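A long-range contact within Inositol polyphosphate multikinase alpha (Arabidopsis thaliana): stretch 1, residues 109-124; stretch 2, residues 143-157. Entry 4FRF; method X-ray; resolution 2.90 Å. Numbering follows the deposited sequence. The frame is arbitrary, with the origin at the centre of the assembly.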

# COMPACT_ATOMS: atom_id res chain seq x y z
N LYS A 109 -19.12 6.83 -1.65
CA LYS A 109 -19.72 7.71 -0.66
C LYS A 109 -19.40 7.20 0.75
O LYS A 109 -18.87 7.95 1.58
CB LYS A 109 -21.23 7.82 -0.87
CG LYS A 109 -21.79 9.22 -0.56
CD LYS A 109 -23.13 9.43 -1.25
CE LYS A 109 -23.41 10.92 -1.44
NZ LYS A 109 -24.51 11.14 -2.42
N LYS A 110 -19.68 5.91 0.99
CA LYS A 110 -19.39 5.26 2.28
C LYS A 110 -17.97 5.51 2.80
O LYS A 110 -17.74 5.57 4.01
CB LYS A 110 -19.65 3.75 2.19
CG LYS A 110 -20.88 3.27 2.94
CD LYS A 110 -21.17 1.80 2.65
CE LYS A 110 -22.39 1.32 3.42
NZ LYS A 110 -22.97 0.09 2.82
N ASP A 111 -17.01 5.60 1.88
CA ASP A 111 -15.61 5.78 2.25
C ASP A 111 -15.34 7.21 2.69
O ASP A 111 -14.52 7.45 3.59
CB ASP A 111 -14.69 5.40 1.09
CG ASP A 111 -14.57 3.90 0.91
OD1 ASP A 111 -13.89 3.47 -0.06
OD2 ASP A 111 -15.13 3.15 1.73
N THR A 112 -16.01 8.16 2.05
CA THR A 112 -15.76 9.58 2.26
C THR A 112 -16.07 9.99 3.70
O THR A 112 -17.18 9.78 4.19
CB THR A 112 -16.56 10.47 1.28
OG1 THR A 112 -16.18 10.16 -0.07
CG2 THR A 112 -16.30 11.95 1.54
N GLY A 113 -15.07 10.53 4.38
CA GLY A 113 -15.25 11.06 5.72
C GLY A 113 -14.86 10.08 6.81
O GLY A 113 -15.28 10.22 7.95
N THR A 114 -14.08 9.07 6.44
CA THR A 114 -13.67 8.05 7.40
C THR A 114 -12.20 7.75 7.21
O THR A 114 -11.64 8.03 6.16
CB THR A 114 -14.48 6.74 7.24
OG1 THR A 114 -13.96 5.99 6.14
CG2 THR A 114 -15.95 7.03 6.99
N THR A 115 -11.58 7.14 8.22
CA THR A 115 -10.15 6.89 8.19
C THR A 115 -9.76 5.96 7.06
O THR A 115 -8.58 5.65 6.88
CB THR A 115 -9.68 6.27 9.50
OG1 THR A 115 -10.50 5.13 9.79
CG2 THR A 115 -9.79 7.26 10.63
N THR A 116 -10.77 5.42 6.37
CA THR A 116 -10.53 4.60 5.19
C THR A 116 -9.66 5.34 4.19
O THR A 116 -8.65 4.81 3.73
CB THR A 116 -11.85 4.19 4.51
OG1 THR A 116 -12.29 2.95 5.06
CG2 THR A 116 -11.65 4.01 2.99
N VAL A 117 -10.04 6.57 3.86
CA VAL A 117 -9.28 7.39 2.93
C VAL A 117 -8.02 7.96 3.59
O VAL A 117 -6.91 7.81 3.05
CB VAL A 117 -10.12 8.54 2.37
CG1 VAL A 117 -9.25 9.43 1.54
CG2 VAL A 117 -11.25 8.00 1.53
N SER A 118 -8.18 8.58 4.76
CA SER A 118 -7.07 9.16 5.48
C SER A 118 -6.00 8.12 5.80
O SER A 118 -4.84 8.29 5.45
CB SER A 118 -7.55 9.84 6.76
OG SER A 118 -7.44 8.99 7.89
N SER A 119 -6.40 7.04 6.45
CA SER A 119 -5.44 5.98 6.77
C SER A 119 -5.73 4.74 5.95
O SER A 119 -6.63 4.74 5.10
CB SER A 119 -5.51 5.67 8.25
OG SER A 119 -5.68 6.87 8.98
N GLY A 120 -4.97 3.68 6.18
CA GLY A 120 -5.20 2.46 5.40
C GLY A 120 -6.57 1.75 5.53
O GLY A 120 -6.89 0.86 4.73
N PHE A 121 -7.39 2.16 6.49
CA PHE A 121 -8.33 1.22 7.11
C PHE A 121 -9.48 1.89 7.88
O PHE A 121 -9.60 3.11 7.88
CB PHE A 121 -7.57 0.34 8.05
CG PHE A 121 -6.88 1.08 9.14
CD1 PHE A 121 -5.60 1.58 8.95
CD2 PHE A 121 -7.50 1.25 10.37
CE1 PHE A 121 -4.94 2.25 9.98
CE2 PHE A 121 -6.85 1.90 11.40
CZ PHE A 121 -5.57 2.41 11.21
N ARG A 122 -10.26 1.07 8.59
CA ARG A 122 -11.50 1.55 9.23
C ARG A 122 -12.02 0.59 10.33
O ARG A 122 -12.59 -0.46 10.02
CB ARG A 122 -12.58 1.73 8.18
CG ARG A 122 -13.65 2.73 8.54
CD ARG A 122 -14.98 2.48 7.79
NE ARG A 122 -14.79 2.01 6.42
CZ ARG A 122 -15.77 1.93 5.51
NH1 ARG A 122 -17.01 2.31 5.82
NH2 ARG A 122 -15.52 1.48 4.29
N ILE A 123 -11.87 0.97 11.59
CA ILE A 123 -12.44 0.19 12.69
C ILE A 123 -13.97 0.14 12.56
O ILE A 123 -14.63 1.18 12.56
CB ILE A 123 -12.05 0.77 14.03
CG1 ILE A 123 -10.55 0.74 14.19
CG2 ILE A 123 -12.69 -0.01 15.12
CD1 ILE A 123 -10.06 1.55 15.33
N SER A 124 -14.51 -1.06 12.39
CA SER A 124 -15.92 -1.25 12.02
C SER A 124 -16.73 -1.58 13.24
O SER A 124 -17.97 -1.46 13.25
CB SER A 124 -16.07 -2.38 11.00
OG SER A 124 -15.72 -1.97 9.70
N LEU A 143 -21.67 4.74 14.85
CA LEU A 143 -20.86 5.69 15.60
C LEU A 143 -19.38 5.66 15.22
O LEU A 143 -18.73 6.71 15.15
CB LEU A 143 -21.00 5.45 17.09
CG LEU A 143 -20.54 6.60 17.98
CD1 LEU A 143 -21.57 7.72 17.95
CD2 LEU A 143 -20.28 6.11 19.39
N LEU A 144 -18.84 4.46 15.02
CA LEU A 144 -17.42 4.31 14.66
C LEU A 144 -17.09 4.81 13.23
O LEU A 144 -15.92 5.08 12.91
CB LEU A 144 -16.96 2.87 14.87
CG LEU A 144 -17.00 2.32 16.30
CD1 LEU A 144 -16.71 0.83 16.33
CD2 LEU A 144 -16.05 3.07 17.22
N ARG A 145 -18.12 4.95 12.38
CA ARG A 145 -17.95 5.51 11.04
C ARG A 145 -17.49 6.96 11.10
O ARG A 145 -16.88 7.48 10.16
CB ARG A 145 -19.25 5.39 10.21
CG ARG A 145 -19.22 4.29 9.11
CD ARG A 145 -20.64 3.73 8.81
NE ARG A 145 -20.68 2.79 7.66
CZ ARG A 145 -20.19 1.54 7.67
NH1 ARG A 145 -19.52 1.08 8.72
NH2 ARG A 145 -20.34 0.76 6.59
N GLY A 146 -17.73 7.61 12.24
CA GLY A 146 -17.35 9.01 12.41
C GLY A 146 -15.94 9.23 12.93
O GLY A 146 -15.49 10.37 13.05
N LEU A 147 -15.23 8.15 13.26
CA LEU A 147 -13.90 8.27 13.84
C LEU A 147 -12.91 8.96 12.90
O LEU A 147 -12.87 8.67 11.70
CB LEU A 147 -13.37 6.90 14.25
CG LEU A 147 -13.89 6.28 15.54
CD1 LEU A 147 -13.19 4.94 15.78
CD2 LEU A 147 -13.69 7.21 16.73
N ASP A 148 -12.11 9.87 13.44
CA ASP A 148 -11.01 10.47 12.71
C ASP A 148 -9.70 9.82 13.17
O ASP A 148 -9.71 8.89 13.97
CB ASP A 148 -10.98 11.99 12.92
CG ASP A 148 -10.63 12.39 14.35
OD1 ASP A 148 -10.25 11.52 15.17
OD2 ASP A 148 -10.72 13.60 14.65
N VAL A 149 -8.57 10.31 12.67
CA VAL A 149 -7.31 9.62 12.90
C VAL A 149 -7.02 9.47 14.39
O VAL A 149 -6.59 8.40 14.84
CB VAL A 149 -6.12 10.30 12.19
CG1 VAL A 149 -4.79 9.77 12.75
CG2 VAL A 149 -6.20 10.06 10.69
N ASP A 150 -7.26 10.53 15.16
CA ASP A 150 -7.01 10.47 16.60
C ASP A 150 -7.98 9.52 17.27
O ASP A 150 -7.58 8.69 18.08
CB ASP A 150 -7.07 11.85 17.23
CG ASP A 150 -5.80 12.65 16.98
OD1 ASP A 150 -4.69 12.04 17.02
OD2 ASP A 150 -5.90 13.87 16.72
N GLY A 151 -9.24 9.62 16.87
CA GLY A 151 -10.25 8.66 17.29
C GLY A 151 -9.76 7.23 17.16
O GLY A 151 -9.81 6.45 18.13
N ALA A 152 -9.24 6.89 15.98
CA ALA A 152 -8.83 5.51 15.68
C ALA A 152 -7.65 5.07 16.54
O ALA A 152 -7.59 3.93 16.99
CB ALA A 152 -8.49 5.37 14.22
N ARG A 153 -6.73 5.99 16.77
CA ARG A 153 -5.55 5.69 17.53
C ARG A 153 -5.95 5.46 18.97
O ARG A 153 -5.40 4.60 19.63
CB ARG A 153 -4.53 6.82 17.42
CG ARG A 153 -3.28 6.60 18.25
CD ARG A 153 -2.01 7.18 17.57
NE ARG A 153 -2.22 8.52 17.01
CZ ARG A 153 -2.17 8.80 15.71
NH1 ARG A 153 -1.89 7.85 14.83
NH2 ARG A 153 -2.36 10.04 15.28
N LEU A 154 -6.97 6.18 19.41
CA LEU A 154 -7.50 6.03 20.76
C LEU A 154 -8.25 4.71 20.90
O LEU A 154 -8.02 3.95 21.83
CB LEU A 154 -8.43 7.19 21.11
CG LEU A 154 -9.04 7.16 22.52
CD1 LEU A 154 -8.06 7.72 23.53
CD2 LEU A 154 -10.34 7.93 22.54
N THR A 155 -9.16 4.46 19.96
CA THR A 155 -9.90 3.23 19.96
C THR A 155 -8.98 2.03 20.00
O THR A 155 -9.19 1.10 20.79
CB THR A 155 -10.76 3.13 18.74
OG1 THR A 155 -11.63 4.26 18.70
CG2 THR A 155 -11.57 1.85 18.78
N LEU A 156 -7.95 2.05 19.16
CA LEU A 156 -7.01 0.94 19.07
C LEU A 156 -6.27 0.75 20.37
O LEU A 156 -5.64 -0.27 20.58
CB LEU A 156 -6.01 1.16 17.95
CG LEU A 156 -6.50 0.77 16.57
CD1 LEU A 156 -5.50 1.22 15.54
CD2 LEU A 156 -6.68 -0.71 16.49
N ARG A 157 -6.33 1.76 21.23
CA ARG A 157 -5.68 1.68 22.51
C ARG A 157 -6.68 1.27 23.59
O ARG A 157 -6.34 0.56 24.53
CB ARG A 157 -5.03 3.02 22.86
CG ARG A 157 -4.01 2.91 23.98
CD ARG A 157 -3.54 4.28 24.41
NE ARG A 157 -3.07 5.06 23.28
CZ ARG A 157 -1.79 5.15 22.93
NH1 ARG A 157 -0.86 4.51 23.64
NH2 ARG A 157 -1.44 5.89 21.88

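Ile123, in the strand that closes the first stretch, forms the apolar centre of the contact. Its CA-to-CB bond points toward the second stretch, and with chi1 m and chi2 t Ile123 CD1 reaches the helix 149-157, lying 3.8 Å from Leu156 CG, 3.8 Å from Thr155 CG2 and 4.3 Å from Ala152 CB. Its other branch, Ile123 CG2, stands 4.3 Å from Leu144 CD1, so the one side chain touches both the helix 149-157 and the weakly bonded helical segment, about 143-145, that precedes it. The strand and helix axes cross at 55° and approach to 9.5 Å, a spacing that side chains fill. Phe121 extends this patch more loosely, its CE2 4.4 Å from Leu156 CD1.

Next to this centre, Thr115 turns its methyl to the start of the helix. Thr115 CG2 is 3.6 Å from Leu147 O and 4.3 Å from Ala152 CB, while its hydroxyl stays within its own stretch, OG1 donating to Phe121 O at 2.9 Å. The helix start is itself capped by Asp148, whose OD1 accepts from Gly151 N at 2.7 Å. Val149 CG2 packs 3.2 Å from Ser118 OG and 3.7 Å from Ser119 OG; these two hydroxyls are hydrogen-bonded to each other at 3.0 Å.

No hydrogen bond joins the two stretches, even at the polar edge. Thr114 presents CG2 to Arg145 O at 3.3 Å, whereas its OG1 donates to Asp111 O at 3.0 Å. Arg145 extends back along the first stretch, with Arg122 NH1 over one face of its guanidinium, 3.8 Å from Arg145 NH2, and Lys110 CE at its edge, also 3.8 Å from Arg145 NH2. The two arginines bring like charges together, but Arg122 NH2 forms a salt bridge with Asp111 OD2 at 3.1 Å, which offsets part of that charge.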